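Side-chain contacts in cytosolic IMP-GMP specific 5'-nucleotidase (Legionella pneumophila subsp. pneumophila, PDB 4OHF), which probably removes the 5'-phosphate from purine nucleoside monophosphates such as IMP and GMP, as a magnesium-dependent nucleotidase with an HAD-like fold: residues 342-345 / 346-350; 350-353 / 354-358; 357-360 / 361-365; 374-377 / 378-382. One frame throughout, in Å; residues are numbered along the deposited sequence.

Contact 1. Residues 342-345 / 346-350; sequences KKIG and EAMAI
Ile344 and Met348, one helical turn apart, lie alongside each other with their side chains pointing the same way. The touch is made by the branch methyl CG2 of Ile344, which meets the terminal CE of Met348 at 3.4 Å. Two torsions bring them together: CG2 stands opposite the backbone N of Ile344, and the methionine chain, otherwise extended, bends at its thioether (chi3 -99°) to bring CE against CG2. On the way, Met348 CG lies close to Ile344 O, the carbonyl that also accepts the backbone bond from Met348 N at 3.0 Å.

The backbone sets this spacing. Glu346 N to Lys342 O (3.0 Å) is nearly straight, 166° at the hydrogen, and Ala349 N to Gly345 O, also 3.0 Å, is much the same. Along the exposed flank the Glu346 chain runs out extended, its CG lying 3.6 Å from Lys342 O. The carboxylate stays well short of the Lys343 ammonium, with Glu346 OE2 and Lys343 NZ 6.6 Å apart.

Farther out, Ile344 and Ala347 pack on helix 374-399, Ile344 against Leu394 and Leu395 and Ala347 against Ile391. Met348 and Ala349 instead meet Arg450 of the second subunit. Such i to i+4 pairing is that of an alpha-helix, here the first arm of a helical hairpin with helix 374-399.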
loop_
_atom_site.group_PDB
_atom_site.type_symbol
_atom_site.label_atom_id
_atom_site.label_comp_id
_atom_site.label_asym_id
_atom_site.label_seq_id
_atom_site.Cartn_x
_atom_site.Cartn_y
_atom_site.Cartn_z
ATOM N N LYS B 342 -32.226 -3.650 -34.247
ATOM C CA LYS B 342 -32.319 -4.759 -35.180
ATOM C C LYS B 342 -31.726 -4.331 -36.513
ATOM O O LYS B 342 -30.990 -5.083 -37.145
ATOM C CB LYS B 342 -33.785 -5.172 -35.366
ATOM C CG LYS B 342 -34.428 -5.733 -34.098
ATOM C CD LYS B 342 -35.906 -6.060 -34.303
ATOM C CE LYS B 342 -36.577 -6.508 -33.008
ATOM N NZ LYS B 342 -38.057 -6.628 -33.173
ATOM N N LYS B 343 -32.050 -3.110 -36.922
ATOM C CA LYS B 343 -31.571 -2.556 -38.183
ATOM C C LYS B 343 -30.054 -2.549 -38.173
ATOM O O LYS B 343 -29.413 -2.891 -39.170
ATOM C CB LYS B 343 -32.084 -1.125 -38.361
ATOM C CG LYS B 343 -32.121 -0.644 -39.805
ATOM C CD LYS B 343 -33.209 -1.373 -40.585
ATOM C CE LYS B 343 -34.581 -1.124 -39.957
ATOM N NZ LYS B 343 -34.873 0.336 -39.864
ATOM N N ILE B 344 -29.487 -2.163 -37.035
ATOM C CA ILE B 344 -28.042 -2.118 -36.885
ATOM C C ILE B 344 -27.446 -3.527 -36.926
ATOM O O ILE B 344 -26.325 -3.721 -37.387
ATOM C CB ILE B 344 -27.661 -1.405 -35.579
ATOM C CG1 ILE B 344 -28.174 0.039 -35.634
ATOM C CG2 ILE B 344 -26.151 -1.432 -35.388
ATOM C CD1 ILE B 344 -27.803 0.909 -34.428
ATOM N N GLY B 345 -28.205 -4.511 -36.463
ATOM C CA GLY B 345 -27.721 -5.878 -36.486
ATOM C C GLY B 345 -27.645 -6.441 -37.898
ATOM O O GLY B 345 -26.631 -7.027 -38.283
ATOM N N GLU B 346 -28.718 -6.271 -38.671
ATOM C CA GLU B 346 -28.762 -6.762 -40.051
ATOM C C GLU B 346 -27.677 -6.088 -40.879
ATOM O O GLU B 346 -27.095 -6.700 -41.770
ATOM C CB GLU B 346 -30.123 -6.469 -40.698
ATOM C CG GLU B 346 -31.318 -7.152 -40.036
ATOM C CD GLU B 346 -32.673 -6.578 -40.492
ATOM O OE1 GLU B 346 -33.710 -6.954 -39.895
ATOM O OE2 GLU B 346 -32.700 -5.747 -41.436
ATOM N N ALA B 347 -27.418 -4.818 -40.577
ATOM C CA ALA B 347 -26.424 -4.028 -41.286
ATOM C C ALA B 347 -25.013 -4.458 -40.936
ATOM O O ALA B 347 -24.127 -4.450 -41.783
ATOM C CB ALA B 347 -26.609 -2.552 -40.967
ATOM N N MET B 348 -24.790 -4.821 -39.686
ATOM C CA MET B 348 -23.457 -5.241 -39.313
ATOM C C MET B 348 -23.191 -6.599 -39.933
ATOM O O MET B 348 -22.105 -6.851 -40.439
ATOM C CB MET B 348 -23.314 -5.278 -37.797
ATOM C CG MET B 348 -23.276 -3.887 -37.192
ATOM S SD MET B 348 -22.518 -3.820 -35.550
ATOM C CE MET B 348 -23.979 -3.799 -34.416
ATOM N N ALA B 349 -24.201 -7.463 -39.906
ATOM C CA ALA B 349 -24.103 -8.799 -40.493
ATOM C C ALA B 349 -23.608 -8.683 -41.933
ATOM O O ALA B 349 -22.617 -9.312 -42.321
ATOM C CB ALA B 349 -25.469 -9.480 -40.465
ATOM N N ILE B 350 -24.307 -7.869 -42.720
ATOM C CA ILE B 350 -23.946 -7.647 -44.112
ATOM C C ILE B 350 -22.523 -7.102 -44.219
ATOM O O ILE B 350 -21.727 -7.583 -45.028
ATOM C CB ILE B 350 -24.918 -6.649 -44.773
ATOM C CG1 ILE B 350 -26.309 -7.275 -44.868
ATOM C CG2 ILE B 350 -24.403 -6.240 -46.144
ATOM C CD1 ILE B 350 -27.378 -6.327 -45.394
#

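Contact 2. Residues 350-353 / 354-358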
loop_
_atom_site.group_PDB
_atom_site.type_symbol
_atom_site.label_atom_id
_atom_site.label_comp_id
_atom_site.label_asym_id
_atom_site.label_seq_id
_atom_site.Cartn_x
_atom_site.Cartn_y
_atom_site.Cartn_z
ATOM N N ILE B 350 -24.307 -7.869 -42.720
ATOM C CA ILE B 350 -23.946 -7.647 -44.112
ATOM C C ILE B 350 -22.523 -7.102 -44.219
ATOM O O ILE B 350 -21.727 -7.583 -45.028
ATOM C CB ILE B 350 -24.918 -6.649 -44.773
ATOM C CG1 ILE B 350 -26.309 -7.275 -44.868
ATOM C CG2 ILE B 350 -24.403 -6.240 -46.144
ATOM C CD1 ILE B 350 -27.378 -6.327 -45.394
ATOM N N LYS B 351 -22.215 -6.097 -43.402
ATOM C CA LYS B 351 -20.894 -5.479 -43.391
ATOM C C LYS B 351 -19.771 -6.498 -43.205
ATOM O O LYS B 351 -18.810 -6.505 -43.978
ATOM C CB LYS B 351 -20.809 -4.439 -42.276
ATOM C CG LYS B 351 -19.580 -3.548 -42.329
ATOM C CD LYS B 351 -18.636 -3.778 -41.152
ATOM C CE LYS B 351 -17.709 -2.569 -40.935
ATOM N NZ LYS B 351 -17.015 -2.173 -42.187
ATOM N N LYS B 352 -19.887 -7.349 -42.184
ATOM C CA LYS B 352 -18.866 -8.355 -41.904
ATOM C C LYS B 352 -18.830 -9.378 -43.030
ATOM O O LYS B 352 -17.799 -9.990 -43.288
ATOM C CB LYS B 352 -19.155 -9.038 -40.564
ATOM C CG LYS B 352 -17.929 -9.645 -39.861
ATOM C CD LYS B 352 -17.797 -11.144 -40.111
ATOM C CE LYS B 352 -19.034 -11.899 -39.628
ATOM N NZ LYS B 352 -19.329 -11.638 -38.187
ATOM N N GLU B 353 -19.971 -9.556 -43.691
ATOM C CA GLU B 353 -20.091 -10.476 -44.818
ATOM C C GLU B 353 -19.211 -9.935 -45.935
ATOM O O GLU B 353 -18.360 -10.633 -46.489
ATOM C CB GLU B 353 -21.539 -10.523 -45.312
ATOM C CG GLU B 353 -22.351 -11.698 -44.808
ATOM C CD GLU B 353 -22.210 -12.929 -45.695
ATOM O OE1 GLU B 353 -22.741 -14.003 -45.314
ATOM O OE2 GLU B 353 -21.576 -12.813 -46.774
ATOM N N LEU B 354 -19.441 -8.670 -46.254
ATOM C CA LEU B 354 -18.698 -7.986 -47.291
ATOM C C LEU B 354 -17.221 -7.930 -46.950
ATOM O O LEU B 354 -16.368 -8.132 -47.805
ATOM C CB LEU B 354 -19.248 -6.567 -47.465
ATOM C CG LEU B 354 -20.684 -6.493 -47.994
ATOM C CD1 LEU B 354 -21.169 -5.044 -47.981
ATOM C CD2 LEU B 354 -20.738 -7.060 -49.402
ATOM N N GLU B 355 -16.919 -7.675 -45.689
ATOM C CA GLU B 355 -15.533 -7.565 -45.277
ATOM C C GLU B 355 -14.733 -8.862 -45.411
ATOM O O GLU B 355 -13.576 -8.833 -45.820
ATOM C CB GLU B 355 -15.468 -7.039 -43.844
ATOM C CG GLU B 355 -14.106 -6.506 -43.454
ATOM C CD GLU B 355 -14.188 -5.137 -42.813
ATOM O OE1 GLU B 355 -14.750 -4.217 -43.458
ATOM O OE2 GLU B 355 -13.691 -4.984 -41.672
ATOM N N GLN B 356 -15.350 -9.994 -45.083
ATOM C CA GLN B 356 -14.671 -11.284 -45.162
ATOM C C GLN B 356 -14.346 -11.594 -46.616
ATOM O O GLN B 356 -13.206 -11.900 -46.958
ATOM C CB GLN B 356 -15.559 -12.392 -44.589
ATOM C CG GLN B 356 -14.812 -13.608 -44.030
ATOM C CD GLN B 356 -13.994 -13.274 -42.774
ATOM O OE1 GLN B 356 -12.872 -12.751 -42.863
ATOM N NE2 GLN B 356 -14.563 -13.564 -41.598
ATOM N N LYS B 357 -15.364 -11.509 -47.464
ATOM C CA LYS B 357 -15.206 -11.767 -48.888
ATOM C C LYS B 357 -14.064 -10.907 -49.438
ATOM O O LYS B 357 -13.211 -11.390 -50.202
ATOM C CB LYS B 357 -16.519 -11.439 -49.614
ATOM C CG LYS B 357 -16.525 -11.759 -51.105
ATOM C CD LYS B 357 -17.780 -11.211 -51.790
ATOM C CE LYS B 357 -19.074 -11.813 -51.228
ATOM N NZ LYS B 357 -19.269 -13.244 -51.613
ATOM N N TYR B 358 -14.058 -9.637 -49.026
ATOM C CA TYR B 358 -13.056 -8.657 -49.437
ATOM C C TYR B 358 -11.655 -9.040 -48.961
ATOM O O TYR B 358 -10.699 -8.986 -49.723
ATOM C CB TYR B 358 -13.431 -7.276 -48.888
ATOM C CG TYR B 358 -12.403 -6.197 -49.159
ATOM C CD1 TYR B 358 -12.383 -5.510 -50.369
ATOM C CD2 TYR B 358 -11.423 -5.894 -48.216
ATOM C CE1 TYR B 358 -11.408 -4.548 -50.630
ATOM C CE2 TYR B 358 -10.444 -4.941 -48.468
ATOM C CZ TYR B 358 -10.439 -4.270 -49.671
ATOM O OH TYR B 358 -9.466 -3.322 -49.912
#
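An i to i+4 salt bridge on an alpha-helix, running from Lys351 to Glu355, lies on one flank of this turn of helix 338-367. The two side chains lie side by side, and Lys351 NZ gives Glu355 OE1 a weak hydrogen bond of 3.3 Å. The lysine leaves the backbone with CG opposite its N (chi1 -169°), then bends at chi2 and chi4 to swing the ammonium toward the carboxylate. Both ends have stronger partners elsewhere: Lys351 NZ pairs with Asp388 of helix 374-399, and Glu355 OE2 with Arg447 of the second subunit. The two carboxylate oxygens thus serve different partners, OE1 the lysine and OE2 the arginine, and the chain of charges links the two helices to the neighbouring subunit.

An apolar pair accompanies it. Ile350 CG2 rests 3.9 Å from Leu354 CD1, the two side chains lying side by side and pointing the same way, while Leu354 CG sits 3.3 Å from Ile350 O. That same oxygen receives Leu354 N at 2.8 Å, with 166° at the hydrogen.

Leu354, the buried member, faces Gln383 and Ile384 of helix 374-399, whereas Glu355 packs against Tyr445 of the second subunit.

Contact 3. Residues 357-360 / 361-365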
loop_
_atom_site.group_PDB
_atom_site.type_symbol
_atom_site.label_atom_id
_atom_site.label_comp_id
_atom_site.label_asym_id
_atom_site.label_seq_id
_atom_site.Cartn_x
_atom_site.Cartn_y
_atom_site.Cartn_z
ATOM N N LYS B 357 -15.364 -11.509 -47.464
ATOM C CA LYS B 357 -15.206 -11.767 -48.888
ATOM C C LYS B 357 -14.064 -10.907 -49.438
ATOM O O LYS B 357 -13.211 -11.390 -50.202
ATOM C CB LYS B 357 -16.519 -11.439 -49.614
ATOM C CG LYS B 357 -16.525 -11.759 -51.105
ATOM C CD LYS B 357 -17.780 -11.211 -51.790
ATOM C CE LYS B 357 -19.074 -11.813 -51.228
ATOM N NZ LYS B 357 -19.269 -13.244 -51.613
ATOM N N TYR B 358 -14.058 -9.637 -49.026
ATOM C CA TYR B 358 -13.056 -8.657 -49.437
ATOM C C TYR B 358 -11.655 -9.040 -48.961
ATOM O O TYR B 358 -10.699 -8.986 -49.723
ATOM C CB TYR B 358 -13.431 -7.276 -48.888
ATOM C CG TYR B 358 -12.403 -6.197 -49.159
ATOM C CD1 TYR B 358 -12.383 -5.510 -50.369
ATOM C CD2 TYR B 358 -11.423 -5.894 -48.216
ATOM C CE1 TYR B 358 -11.408 -4.548 -50.630
ATOM C CE2 TYR B 358 -10.444 -4.941 -48.468
ATOM C CZ TYR B 358 -10.439 -4.270 -49.671
ATOM O OH TYR B 358 -9.466 -3.322 -49.912
ATOM N N VAL B 359 -11.531 -9.411 -47.693
ATOM C CA VAL B 359 -10.238 -9.820 -47.139
ATOM C C VAL B 359 -9.647 -10.968 -47.966
ATOM O O VAL B 359 -8.505 -10.906 -48.429
ATOM C CB VAL B 359 -10.392 -10.288 -45.655
ATOM C CG1 VAL B 359 -9.124 -10.994 -45.172
ATOM C CG2 VAL B 359 -10.676 -9.085 -44.772
ATOM N N ASP B 360 -10.449 -12.006 -48.154
ATOM C CA ASP B 360 -10.035 -13.183 -48.896
ATOM C C ASP B 360 -9.739 -12.910 -50.365
ATOM O O ASP B 360 -8.777 -13.451 -50.919
ATOM C CB ASP B 360 -11.091 -14.280 -48.712
ATOM C CG ASP B 360 -11.212 -14.725 -47.235
ATOM O OD1 ASP B 360 -12.262 -15.305 -46.844
ATOM O OD2 ASP B 360 -10.243 -14.492 -46.460
ATOM N N LEU B 361 -10.543 -12.072 -51.001
ATOM C CA LEU B 361 -10.277 -11.756 -52.393
ATOM C C LEU B 361 -8.933 -11.033 -52.524
ATOM O O LEU B 361 -8.146 -11.323 -53.434
ATOM C CB LEU B 361 -11.394 -10.895 -52.982
ATOM C CG LEU B 361 -12.429 -11.689 -53.779
ATOM C CD1 LEU B 361 -13.378 -10.733 -54.488
ATOM C CD2 LEU B 361 -11.720 -12.571 -54.796
ATOM N N CYS B 362 -8.664 -10.105 -51.607
ATOM C CA CYS B 362 -7.413 -9.351 -51.636
ATOM C C CYS B 362 -6.186 -10.220 -51.386
ATOM O O CYS B 362 -5.157 -10.066 -52.050
ATOM C CB CYS B 362 -7.453 -8.211 -50.622
ATOM S SG CYS B 362 -8.457 -6.795 -51.135
ATOM N N THR B 363 -6.288 -11.138 -50.434
ATOM C CA THR B 363 -5.157 -12.012 -50.142
ATOM C C THR B 363 -4.989 -13.041 -51.266
ATOM O O THR B 363 -3.901 -13.588 -51.471
ATOM C CB THR B 363 -5.328 -12.716 -48.776
ATOM O OG1 THR B 363 -6.260 -13.795 -48.895
ATOM C CG2 THR B 363 -5.862 -11.731 -47.763
ATOM N N ARG B 364 -6.067 -13.314 -51.993
ATOM C CA ARG B 364 -5.949 -14.235 -53.105
ATOM C C ARG B 364 -5.149 -13.519 -54.184
ATOM O O ARG B 364 -4.135 -14.040 -54.651
ATOM C CB ARG B 364 -7.324 -14.658 -53.626
ATOM C CG ARG B 364 -7.843 -15.921 -52.928
ATOM C CD ARG B 364 -9.286 -16.266 -53.304
ATOM N NE ARG B 364 -9.398 -16.838 -54.645
ATOM C CZ ARG B 364 -10.553 -17.147 -55.234
ATOM N NH1 ARG B 364 -11.705 -16.939 -54.600
ATOM N NH2 ARG B 364 -10.553 -17.676 -56.459
ATOM N N SER B 365 -5.572 -12.311 -54.551
ATOM C CA SER B 365 -4.863 -11.547 -55.578
ATOM C C SER B 365 -3.376 -11.384 -55.258
ATOM O O SER B 365 -2.542 -11.297 -56.158
ATOM C CB SER B 365 -5.491 -10.161 -55.758
ATOM O OG SER B 365 -4.979 -9.244 -54.811
#
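Cys362 lays its sulfur over the face of the Tyr358 ring, a sulfur-aromatic contact made within one helical turn. SG stands 3.8 Å from the centroid of the Tyr358 ring, 20° off the ring normal, and is displaced toward the rim at the phenol end; its nearest ring atom is Tyr358 CZ, at 3.5 Å. The tyrosine's CG is opposite the backbone N (chi1 175°), and the cysteine SG instead lies opposite its own carbonyl carbon (chi1 -76°), which together put the ring face against the sulfur. Underneath, Cys362 N bonds to Tyr358 O at 3.0 Å and holds the two residues in step.

The turn belongs to the far part of helix 338-367, the first arm of a helical hairpin. Tyr358 also touches Leu380 on the second arm and Arg15 of the second subunit, while Cys362 packs on Met443 of that subunit.

Farther on, Asp360 O is gripped twice, by Arg364 N at 2.9 Å and by the hydroxyl of Thr363, whose OG1 donates to it at 3.2 Å. Both donors come from the same face of the carbonyl plane. This gives the buried threonine hydroxyl a partner in its own helix. Ser365 behaves likewise, its OG donating to Cys362 O at 2.9 Å. Leu361 touches Glu376 and Tyr373.

Contact 4. Residues 374-377 / 378-382; sequences DQEI and HDLQL
Gln375 O takes two backbone donors from the next turn, both weakly: His378 N at 3.2 Å, an i to i+3 bond that is strongly bent, and Asp379 N, the i to i+4 donor, at 3.3 Å. This is the beginning of helix 374-399, the second arm of a helical hairpin.

Gln375 and Asp379 are also joined through their side chains. Gln375 NE2 donates to Asp379 OD2 at 3.3 Å in a nearly straight bond, 166° at the hydrogen. The acceptor lies almost in the plane of the Gln375 amide, but the nitrogen meets OD2 on its syn side 34° out of the carboxylate plane, the two flat groups being turned 41° against each other. The glutamine reaches there by setting CG opposite the backbone N and then folding at chi2, which curls the amide back over the turn. At the first residue of the helix, the carboxylate of Asp374 is probably favoured by the positive end of the helix dipole.

On another flank Glu376 and Leu380 cross at a slant. Glu376 CG and Leu380 CD2 are 3.6 Å apart, but the placing of CD2 is doubtful, since the model also brings it too close to Glu376 O. Glu376 lies against Lys357 of helix 338-367 as well, and Ile377 against Leu361, so this flank faces the first arm. No other chain of the assembly touches this stretch. Gln381 N bonds to Ile377 O at 3.1 Å.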
loop_
_atom_site.group_PDB
_atom_site.type_symbol
_atom_site.label_atom_id
_atom_site.label_comp_id
_atom_site.label_asym_id
_atom_site.label_seq_id
_atom_site.Cartn_x
_atom_site.Cartn_y
_atom_site.Cartn_z
ATOM N N ASP B 374 -9.342 -7.888 -59.263
ATOM C CA ASP B 374 -9.253 -6.442 -59.143
ATOM C C ASP B 374 -10.576 -5.717 -59.382
ATOM O O ASP B 374 -10.849 -4.699 -58.747
ATOM C CB ASP B 374 -8.153 -5.902 -60.070
ATOM C CG ASP B 374 -6.750 -6.057 -59.472
ATOM O OD1 ASP B 374 -5.778 -5.584 -60.103
ATOM O OD2 ASP B 374 -6.607 -6.642 -58.373
ATOM N N GLN B 375 -11.415 -6.235 -60.271
ATOM C CA GLN B 375 -12.687 -5.570 -60.514
ATOM C C GLN B 375 -13.604 -5.715 -59.304
ATOM O O GLN B 375 -14.074 -4.721 -58.740
ATOM C CB GLN B 375 -13.376 -6.142 -61.750
ATOM C CG GLN B 375 -14.639 -5.381 -62.114
ATOM C CD GLN B 375 -14.437 -3.870 -62.037
ATOM O OE1 GLN B 375 -13.571 -3.310 -62.712
ATOM N NE2 GLN B 375 -15.233 -3.207 -61.206
ATOM N N GLU B 376 -13.856 -6.956 -58.902
ATOM C CA GLU B 376 -14.718 -7.223 -57.758
ATOM C C GLU B 376 -14.228 -6.481 -56.497
ATOM O O GLU B 376 -15.009 -5.807 -55.823
ATOM C CB GLU B 376 -14.781 -8.734 -57.499
ATOM C CG GLU B 376 -16.101 -9.202 -56.924
ATOM C CD GLU B 376 -16.119 -10.683 -56.602
ATOM O OE1 GLU B 376 -15.642 -11.482 -57.436
ATOM O OE2 GLU B 376 -16.627 -11.049 -55.517
ATOM N N ILE B 377 -12.937 -6.587 -56.187
ATOM C CA ILE B 377 -12.398 -5.921 -55.006
ATOM C C ILE B 377 -12.754 -4.432 -54.942
ATOM O O ILE B 377 -13.093 -3.919 -53.874
ATOM C CB ILE B 377 -10.854 -6.096 -54.905
ATOM C CG1 ILE B 377 -10.154 -5.421 -56.088
ATOM C CG2 ILE B 377 -10.498 -7.577 -54.874
ATOM C CD1 ILE B 377 -9.793 -3.934 -55.873
ATOM N N HIS B 378 -12.684 -3.739 -56.080
ATOM C CA HIS B 378 -13.012 -2.313 -56.123
ATOM C C HIS B 378 -14.491 -2.062 -55.787
ATOM O O HIS B 378 -14.825 -1.064 -55.144
ATOM C CB HIS B 378 -12.686 -1.724 -57.505
ATOM C CG HIS B 378 -13.094 -0.291 -57.661
ATOM N ND1 HIS B 378 -14.248 0.093 -58.314
ATOM C CD2 HIS B 378 -12.518 0.854 -57.217
ATOM C CE1 HIS B 378 -14.363 1.410 -58.267
ATOM N NE2 HIS B 378 -13.327 1.896 -57.607
ATOM N N ASP B 379 -15.372 -2.964 -56.226
ATOM C CA ASP B 379 -16.796 -2.825 -55.950
ATOM C C ASP B 379 -17.059 -3.088 -54.479
ATOM O O ASP B 379 -17.765 -2.315 -53.827
ATOM C CB ASP B 379 -17.612 -3.776 -56.823
ATOM C CG ASP B 379 -17.420 -3.501 -58.304
ATOM O OD1 ASP B 379 -17.346 -2.307 -58.687
ATOM O OD2 ASP B 379 -17.345 -4.477 -59.084
ATOM N N LEU B 380 -16.493 -4.170 -53.950
ATOM C CA LEU B 380 -16.656 -4.467 -52.537
ATOM C C LEU B 380 -16.273 -3.217 -51.739
ATOM O O LEU B 380 -16.930 -2.875 -50.758
ATOM C CB LEU B 380 -15.759 -5.633 -52.105
ATOM C CG LEU B 380 -16.161 -7.087 -52.350
ATOM C CD1 LEU B 380 -17.554 -7.328 -51.784
ATOM C CD2 LEU B 380 -16.118 -7.400 -53.836
ATOM N N GLN B 381 -15.218 -2.529 -52.169
ATOM C CA GLN B 381 -14.759 -1.324 -51.478
ATOM C C GLN B 381 -15.863 -0.267 -51.385
ATOM O O GLN B 381 -16.155 0.232 -50.298
ATOM C CB GLN B 381 -13.526 -0.739 -52.183
ATOM C CG GLN B 381 -12.948 0.527 -51.528
ATOM C CD GLN B 381 -12.840 1.724 -52.499
ATOM O OE1 GLN B 381 -12.033 1.717 -53.443
ATOM N NE2 GLN B 381 -13.663 2.753 -52.264
ATOM N N LEU B 382 -16.469 0.073 -52.521
ATOM C CA LEU B 382 -17.549 1.068 -52.551
ATOM C C LEU B 382 -18.739 0.577 -51.732
ATOM O O LEU B 382 -19.266 1.288 -50.872
ATOM C CB LEU B 382 -17.973 1.340 -54.002
ATOM C CG LEU B 382 -17.251 2.502 -54.709
ATOM C CD1 LEU B 382 -15.742 2.405 -54.536
ATOM C CD2 LEU B 382 -17.618 2.488 -56.185
#

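Overall arrangement
Contacts 1, 2 and 3 follow one another along helix 338-367, overlapping in sequence at Ile350 and at Lys357-Tyr358, with centres about 12 and 11 Å apart. Contact 4 begins helix 374-399, which comes next in the chain and returns beside the first helix. Its centre is about 10 Å from that of contact 3 and about 21 Å from that of contact 1. Contacts 3 and 4 meet directly, Tyr358 CE1 lying 3.7 Å from Ile377 O. Together they trace a helical hairpin reaching away from the chain's centre and from the magnesium and GMP sites; the second subunit packs on contacts 1 to 3, giving the first arm a part in the assembly.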